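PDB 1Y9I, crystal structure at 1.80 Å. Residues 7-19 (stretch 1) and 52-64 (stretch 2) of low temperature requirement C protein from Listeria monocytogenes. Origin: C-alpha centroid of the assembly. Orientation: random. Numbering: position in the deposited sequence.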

# COMPACT_ATOMS: atom_id res chain seq x y z
N GLN A 7 -7.51 -3.61 -29.00
CA GLN A 7 -6.80 -3.51 -27.73
C GLN A 7 -5.60 -2.59 -27.94
O GLN A 7 -4.97 -2.63 -28.99
CB GLN A 7 -6.33 -4.90 -27.28
CG GLN A 7 -7.46 -5.87 -26.97
CD GLN A 7 -6.96 -7.29 -26.75
OE1 GLN A 7 -6.04 -7.52 -25.97
NE2 GLN A 7 -7.59 -8.25 -27.42
N SER A 8 -5.29 -1.78 -26.94
CA SER A 8 -4.16 -0.86 -27.04
C SER A 8 -2.87 -1.65 -27.25
O SER A 8 -2.85 -2.87 -27.14
CB SER A 8 -4.04 -0.02 -25.76
OG SER A 8 -3.75 -0.84 -24.64
N ALA A 9 -1.79 -0.93 -27.56
CA ALA A 9 -0.49 -1.55 -27.77
C ALA A 9 0.01 -2.10 -26.44
O ALA A 9 0.70 -3.12 -26.40
CB ALA A 9 0.49 -0.52 -28.31
N LEU A 10 -0.35 -1.42 -25.36
CA LEU A 10 0.04 -1.83 -24.03
C LEU A 10 -0.62 -3.17 -23.68
O LEU A 10 0.06 -4.12 -23.30
CB LEU A 10 -0.37 -0.76 -23.01
CG LEU A 10 -0.10 -1.04 -21.53
CD1 LEU A 10 1.38 -1.35 -21.32
CD2 LEU A 10 -0.52 0.16 -20.70
N GLU A 11 -1.94 -3.24 -23.84
CA GLU A 11 -2.66 -4.47 -23.53
C GLU A 11 -2.21 -5.63 -24.41
O GLU A 11 -2.00 -6.74 -23.93
CB GLU A 11 -4.17 -4.29 -23.68
CG GLU A 11 -4.97 -5.44 -23.07
CD GLU A 11 -6.47 -5.29 -23.23
OE1 GLU A 11 -6.98 -4.15 -23.17
OE2 GLU A 11 -7.15 -6.33 -23.40
N SER A 12 -2.08 -5.38 -25.71
CA SER A 12 -1.66 -6.41 -26.65
C SER A 12 -0.35 -7.04 -26.21
O SER A 12 -0.24 -8.27 -26.12
CB SER A 12 -1.51 -5.82 -28.05
OG SER A 12 -2.74 -5.31 -28.53
N LYS A 13 0.65 -6.21 -25.94
CA LYS A 13 1.96 -6.68 -25.53
C LYS A 13 1.92 -7.42 -24.20
O LYS A 13 2.61 -8.42 -24.01
CB LYS A 13 2.95 -5.52 -25.45
CG LYS A 13 4.34 -5.90 -24.97
CD LYS A 13 5.02 -6.89 -25.91
CE LYS A 13 6.40 -7.27 -25.41
NZ LYS A 13 7.10 -8.23 -26.31
N ALA A 14 1.11 -6.92 -23.26
CA ALA A 14 1.00 -7.55 -21.95
C ALA A 14 0.51 -8.99 -22.10
O ALA A 14 1.08 -9.91 -21.52
CB ALA A 14 0.04 -6.76 -21.07
N ARG A 15 -0.56 -9.16 -22.86
CA ARG A 15 -1.14 -10.48 -23.08
C ARG A 15 -0.20 -11.45 -23.79
O ARG A 15 -0.02 -12.59 -23.34
CB ARG A 15 -2.44 -10.36 -23.87
CG ARG A 15 -3.59 -9.68 -23.11
CD ARG A 15 -4.78 -9.48 -24.03
NE ARG A 15 -5.96 -8.94 -23.34
CZ ARG A 15 -6.75 -9.64 -22.54
NH1 ARG A 15 -6.50 -10.93 -22.32
NH2 ARG A 15 -7.79 -9.06 -21.96
N SER A 16 0.41 -11.01 -24.88
CA SER A 16 1.32 -11.87 -25.64
C SER A 16 2.59 -12.21 -24.88
O SER A 16 3.13 -13.30 -25.03
CB SER A 16 1.68 -11.21 -26.98
OG SER A 16 2.36 -9.99 -26.80
N TRP A 17 3.07 -11.28 -24.05
CA TRP A 17 4.29 -11.54 -23.30
C TRP A 17 4.03 -12.59 -22.22
O TRP A 17 4.88 -13.45 -21.97
CB TRP A 17 4.84 -10.26 -22.67
CG TRP A 17 6.35 -10.22 -22.67
CD1 TRP A 17 7.19 -11.20 -23.10
CD2 TRP A 17 7.18 -9.14 -22.24
NE1 TRP A 17 8.50 -10.80 -22.97
CE2 TRP A 17 8.52 -9.53 -22.44
CE3 TRP A 17 6.93 -7.87 -21.70
CZ2 TRP A 17 9.61 -8.71 -22.13
CZ3 TRP A 17 8.01 -7.04 -21.39
CH2 TRP A 17 9.33 -7.47 -21.61
N LEU A 18 2.87 -12.52 -21.58
CA LEU A 18 2.52 -13.51 -20.56
C LEU A 18 2.55 -14.89 -21.21
O LEU A 18 3.18 -15.82 -20.70
CB LEU A 18 1.12 -13.24 -20.00
CG LEU A 18 0.97 -12.23 -18.86
CD1 LEU A 18 -0.51 -11.93 -18.62
CD2 LEU A 18 1.60 -12.80 -17.60
N ILE A 19 1.86 -15.01 -22.35
CA ILE A 19 1.79 -16.26 -23.09
C ILE A 19 3.18 -16.72 -23.51
O ILE A 19 3.52 -17.90 -23.40
CB ILE A 19 0.89 -16.11 -24.34
CG1 ILE A 19 -0.56 -15.87 -23.89
CG2 ILE A 19 0.99 -17.35 -25.23
CD1 ILE A 19 -1.53 -15.55 -25.00
N VAL A 52 -10.59 -13.13 -15.06
CA VAL A 52 -9.17 -12.96 -15.36
C VAL A 52 -9.06 -11.99 -16.53
O VAL A 52 -8.24 -11.07 -16.52
CB VAL A 52 -8.49 -14.30 -15.73
CG1 VAL A 52 -7.08 -14.05 -16.28
CG2 VAL A 52 -8.41 -15.21 -14.51
N GLU A 53 -9.91 -12.19 -17.54
CA GLU A 53 -9.91 -11.32 -18.72
C GLU A 53 -10.16 -9.87 -18.32
O GLU A 53 -9.50 -8.97 -18.82
CB GLU A 53 -10.99 -11.77 -19.71
CG GLU A 53 -10.70 -13.09 -20.42
CD GLU A 53 -9.54 -12.99 -21.41
OE1 GLU A 53 -9.00 -11.88 -21.59
OE2 GLU A 53 -9.18 -14.03 -22.01
N HIS A 54 -11.10 -9.65 -17.41
CA HIS A 54 -11.41 -8.30 -16.95
C HIS A 54 -10.23 -7.64 -16.26
O HIS A 54 -10.01 -6.44 -16.42
CB HIS A 54 -12.61 -8.31 -15.99
CG HIS A 54 -13.94 -8.31 -16.68
ND1 HIS A 54 -14.79 -9.39 -16.66
CD2 HIS A 54 -14.56 -7.36 -17.41
CE1 HIS A 54 -15.89 -9.10 -17.33
NE2 HIS A 54 -15.77 -7.87 -17.80
N VAL A 55 -9.48 -8.41 -15.48
CA VAL A 55 -8.31 -7.87 -14.79
C VAL A 55 -7.24 -7.44 -15.81
O VAL A 55 -6.66 -6.35 -15.69
CB VAL A 55 -7.72 -8.92 -13.82
CG1 VAL A 55 -6.40 -8.42 -13.23
CG2 VAL A 55 -8.71 -9.19 -12.68
N LEU A 56 -7.00 -8.28 -16.80
CA LEU A 56 -5.99 -7.98 -17.81
C LEU A 56 -6.33 -6.77 -18.68
O LEU A 56 -5.47 -6.25 -19.40
CB LEU A 56 -5.73 -9.20 -18.69
CG LEU A 56 -5.07 -10.38 -17.95
CD1 LEU A 56 -4.91 -11.56 -18.90
CD2 LEU A 56 -3.71 -9.96 -17.41
N ARG A 57 -7.58 -6.30 -18.62
CA ARG A 57 -7.98 -5.13 -19.41
C ARG A 57 -7.64 -3.84 -18.67
O ARG A 57 -7.77 -2.75 -19.22
CB ARG A 57 -9.49 -5.16 -19.70
CG ARG A 57 -9.94 -6.32 -20.56
CD ARG A 57 -11.34 -6.08 -21.12
NE ARG A 57 -11.85 -7.25 -21.82
CZ ARG A 57 -12.54 -8.22 -21.24
NH1 ARG A 57 -12.81 -8.17 -19.94
NH2 ARG A 57 -12.96 -9.25 -21.96
N LYS A 58 -7.21 -3.98 -17.41
CA LYS A 58 -6.85 -2.82 -16.60
C LYS A 58 -5.47 -2.29 -16.95
O LYS A 58 -4.49 -3.04 -16.92
CB LYS A 58 -6.89 -3.18 -15.11
CG LYS A 58 -8.28 -3.50 -14.57
CD LYS A 58 -9.15 -2.26 -14.52
CE LYS A 58 -10.48 -2.56 -13.84
NZ LYS A 58 -11.29 -1.33 -13.64
N ARG A 59 -5.39 -1.00 -17.27
CA ARG A 59 -4.13 -0.38 -17.61
C ARG A 59 -3.11 -0.55 -16.48
O ARG A 59 -1.93 -0.82 -16.73
CB ARG A 59 -4.34 1.12 -17.89
CG ARG A 59 -3.17 1.80 -18.58
CD ARG A 59 -3.41 3.29 -18.72
NE ARG A 59 -2.42 3.93 -19.58
CZ ARG A 59 -2.40 3.83 -20.90
NH1 ARG A 59 -3.33 3.11 -21.53
NH2 ARG A 59 -1.45 4.43 -21.61
N GLU A 60 -3.56 -0.40 -15.24
CA GLU A 60 -2.69 -0.54 -14.07
C GLU A 60 -2.01 -1.92 -14.06
O GLU A 60 -0.83 -2.06 -13.73
CB GLU A 60 -3.52 -0.36 -12.80
CG GLU A 60 -2.74 -0.21 -11.50
CD GLU A 60 -2.26 1.21 -11.25
OE1 GLU A 60 -1.96 1.53 -10.08
OE2 GLU A 60 -2.18 2.00 -12.21
N VAL A 61 -2.78 -2.94 -14.42
CA VAL A 61 -2.28 -4.31 -14.46
C VAL A 61 -1.30 -4.48 -15.62
O VAL A 61 -0.24 -5.08 -15.47
CB VAL A 61 -3.44 -5.31 -14.61
CG1 VAL A 61 -2.91 -6.72 -14.85
CG2 VAL A 61 -4.30 -5.27 -13.36
N GLN A 62 -1.64 -3.93 -16.77
CA GLN A 62 -0.78 -4.05 -17.94
C GLN A 62 0.60 -3.44 -17.69
O GLN A 62 1.62 -4.01 -18.08
CB GLN A 62 -1.46 -3.41 -19.13
CG GLN A 62 -2.74 -4.13 -19.52
CD GLN A 62 -3.67 -3.25 -20.33
OE1 GLN A 62 -3.28 -2.18 -20.79
NE2 GLN A 62 -4.92 -3.70 -20.50
N ASN A 63 0.63 -2.28 -17.04
CA ASN A 63 1.89 -1.61 -16.75
C ASN A 63 2.78 -2.48 -15.87
O ASN A 63 3.98 -2.56 -16.09
CB ASN A 63 1.64 -0.26 -16.06
CG ASN A 63 1.09 0.79 -17.02
OD1 ASN A 63 1.42 0.78 -18.20
ND2 ASN A 63 0.27 1.70 -16.50
N ALA A 64 2.17 -3.12 -14.87
CA ALA A 64 2.92 -3.98 -13.96
C ALA A 64 3.41 -5.24 -14.66
O ALA A 64 4.53 -5.68 -14.43
CB ALA A 64 2.06 -4.34 -12.75
O HOH W 1 -4.38 -0.25 -22.16

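Stretch 1 is a short lead-in followed by a helix from Ala-9 onward, and it packs against two helical segments of stretch 2 that are joined by a turn around Arg-57 and Lys-58. Its axis passes 9.1 Å from that of helix 59-64, at 53° between N-to-C directions, and 11.9 Å from that of helix 52-56, at 129°. The backbones come nearest where the CA atoms of Ala-14 and Gln-62 lie 5.6 Å apart. The contact buries 538 Å², both sides summed.

Ser-8 occupies the N-cap position of the first helix. Its OG accepts a hydrogen bond from Glu-11 N at 3.1 Å, satisfying an amide that has no preceding helical turn to pair with. The same OG lies 4.1 Å from Gln-62 OE1, and a water bridges the gap, 2.6 Å from Ser-8 OG and 2.6 Å from Gln-62 OE1, to which it donates.

Leu-10 points toward stretch 2 and is buried there, with 94 Å² of its surface covered. Its CD2 sits over one face of the Arg-59 guanidinium and approaches Arg-59 CG at 3.8 Å, an apolar contact with the aliphatic part of that side chain. The leucine also packs against polar groups, with CD2 3.2 Å from Asn-63 OD1 and CG 3.5 Å from Gln-62 OE1.

Glu-11 extends past the turn of stretch 2. Its CG lies 3.1 Å from Gln-62 NE2 and 3.8 Å from Leu-56 O. These two partners are themselves joined: Gln-62 NE2 donates to Leu-56 O at 2.8 Å with a nearly linear angle of 173°, so the glutamine side chain reaches back to tie its helix to the preceding segment. At Ala-14 the small side chain accompanies the close backbone approach, its CB resting 4.1 Å from Gln-62 CG.

One turn after Glu-11, Arg-15 links acids from both stretches. Its NE donates to Glu-11 OE2 at 2.9 Å in a salt bridge along the helix, while its NH1 donates to Glu-53 OE1 at 2.8 Å in the salt bridge across the interface; a weak bond from Arg-15 NH2 to Glu-53 OE1, at 3.1 Å, supplements it. Leu-56 CB covers one face of the guanidinium, while Glu-53 OE1 and Arg-57 CG lie at its edge, near its plane. Nearby, Arg-15 NH2 comes within 4.4 Å of Arg-57 NE, a proximity of like charges that the two carboxylates can help offset.

Leu-18 closes the contact with a purely apolar pairing, its CD1 3.9 Å from Leu-56 CD2.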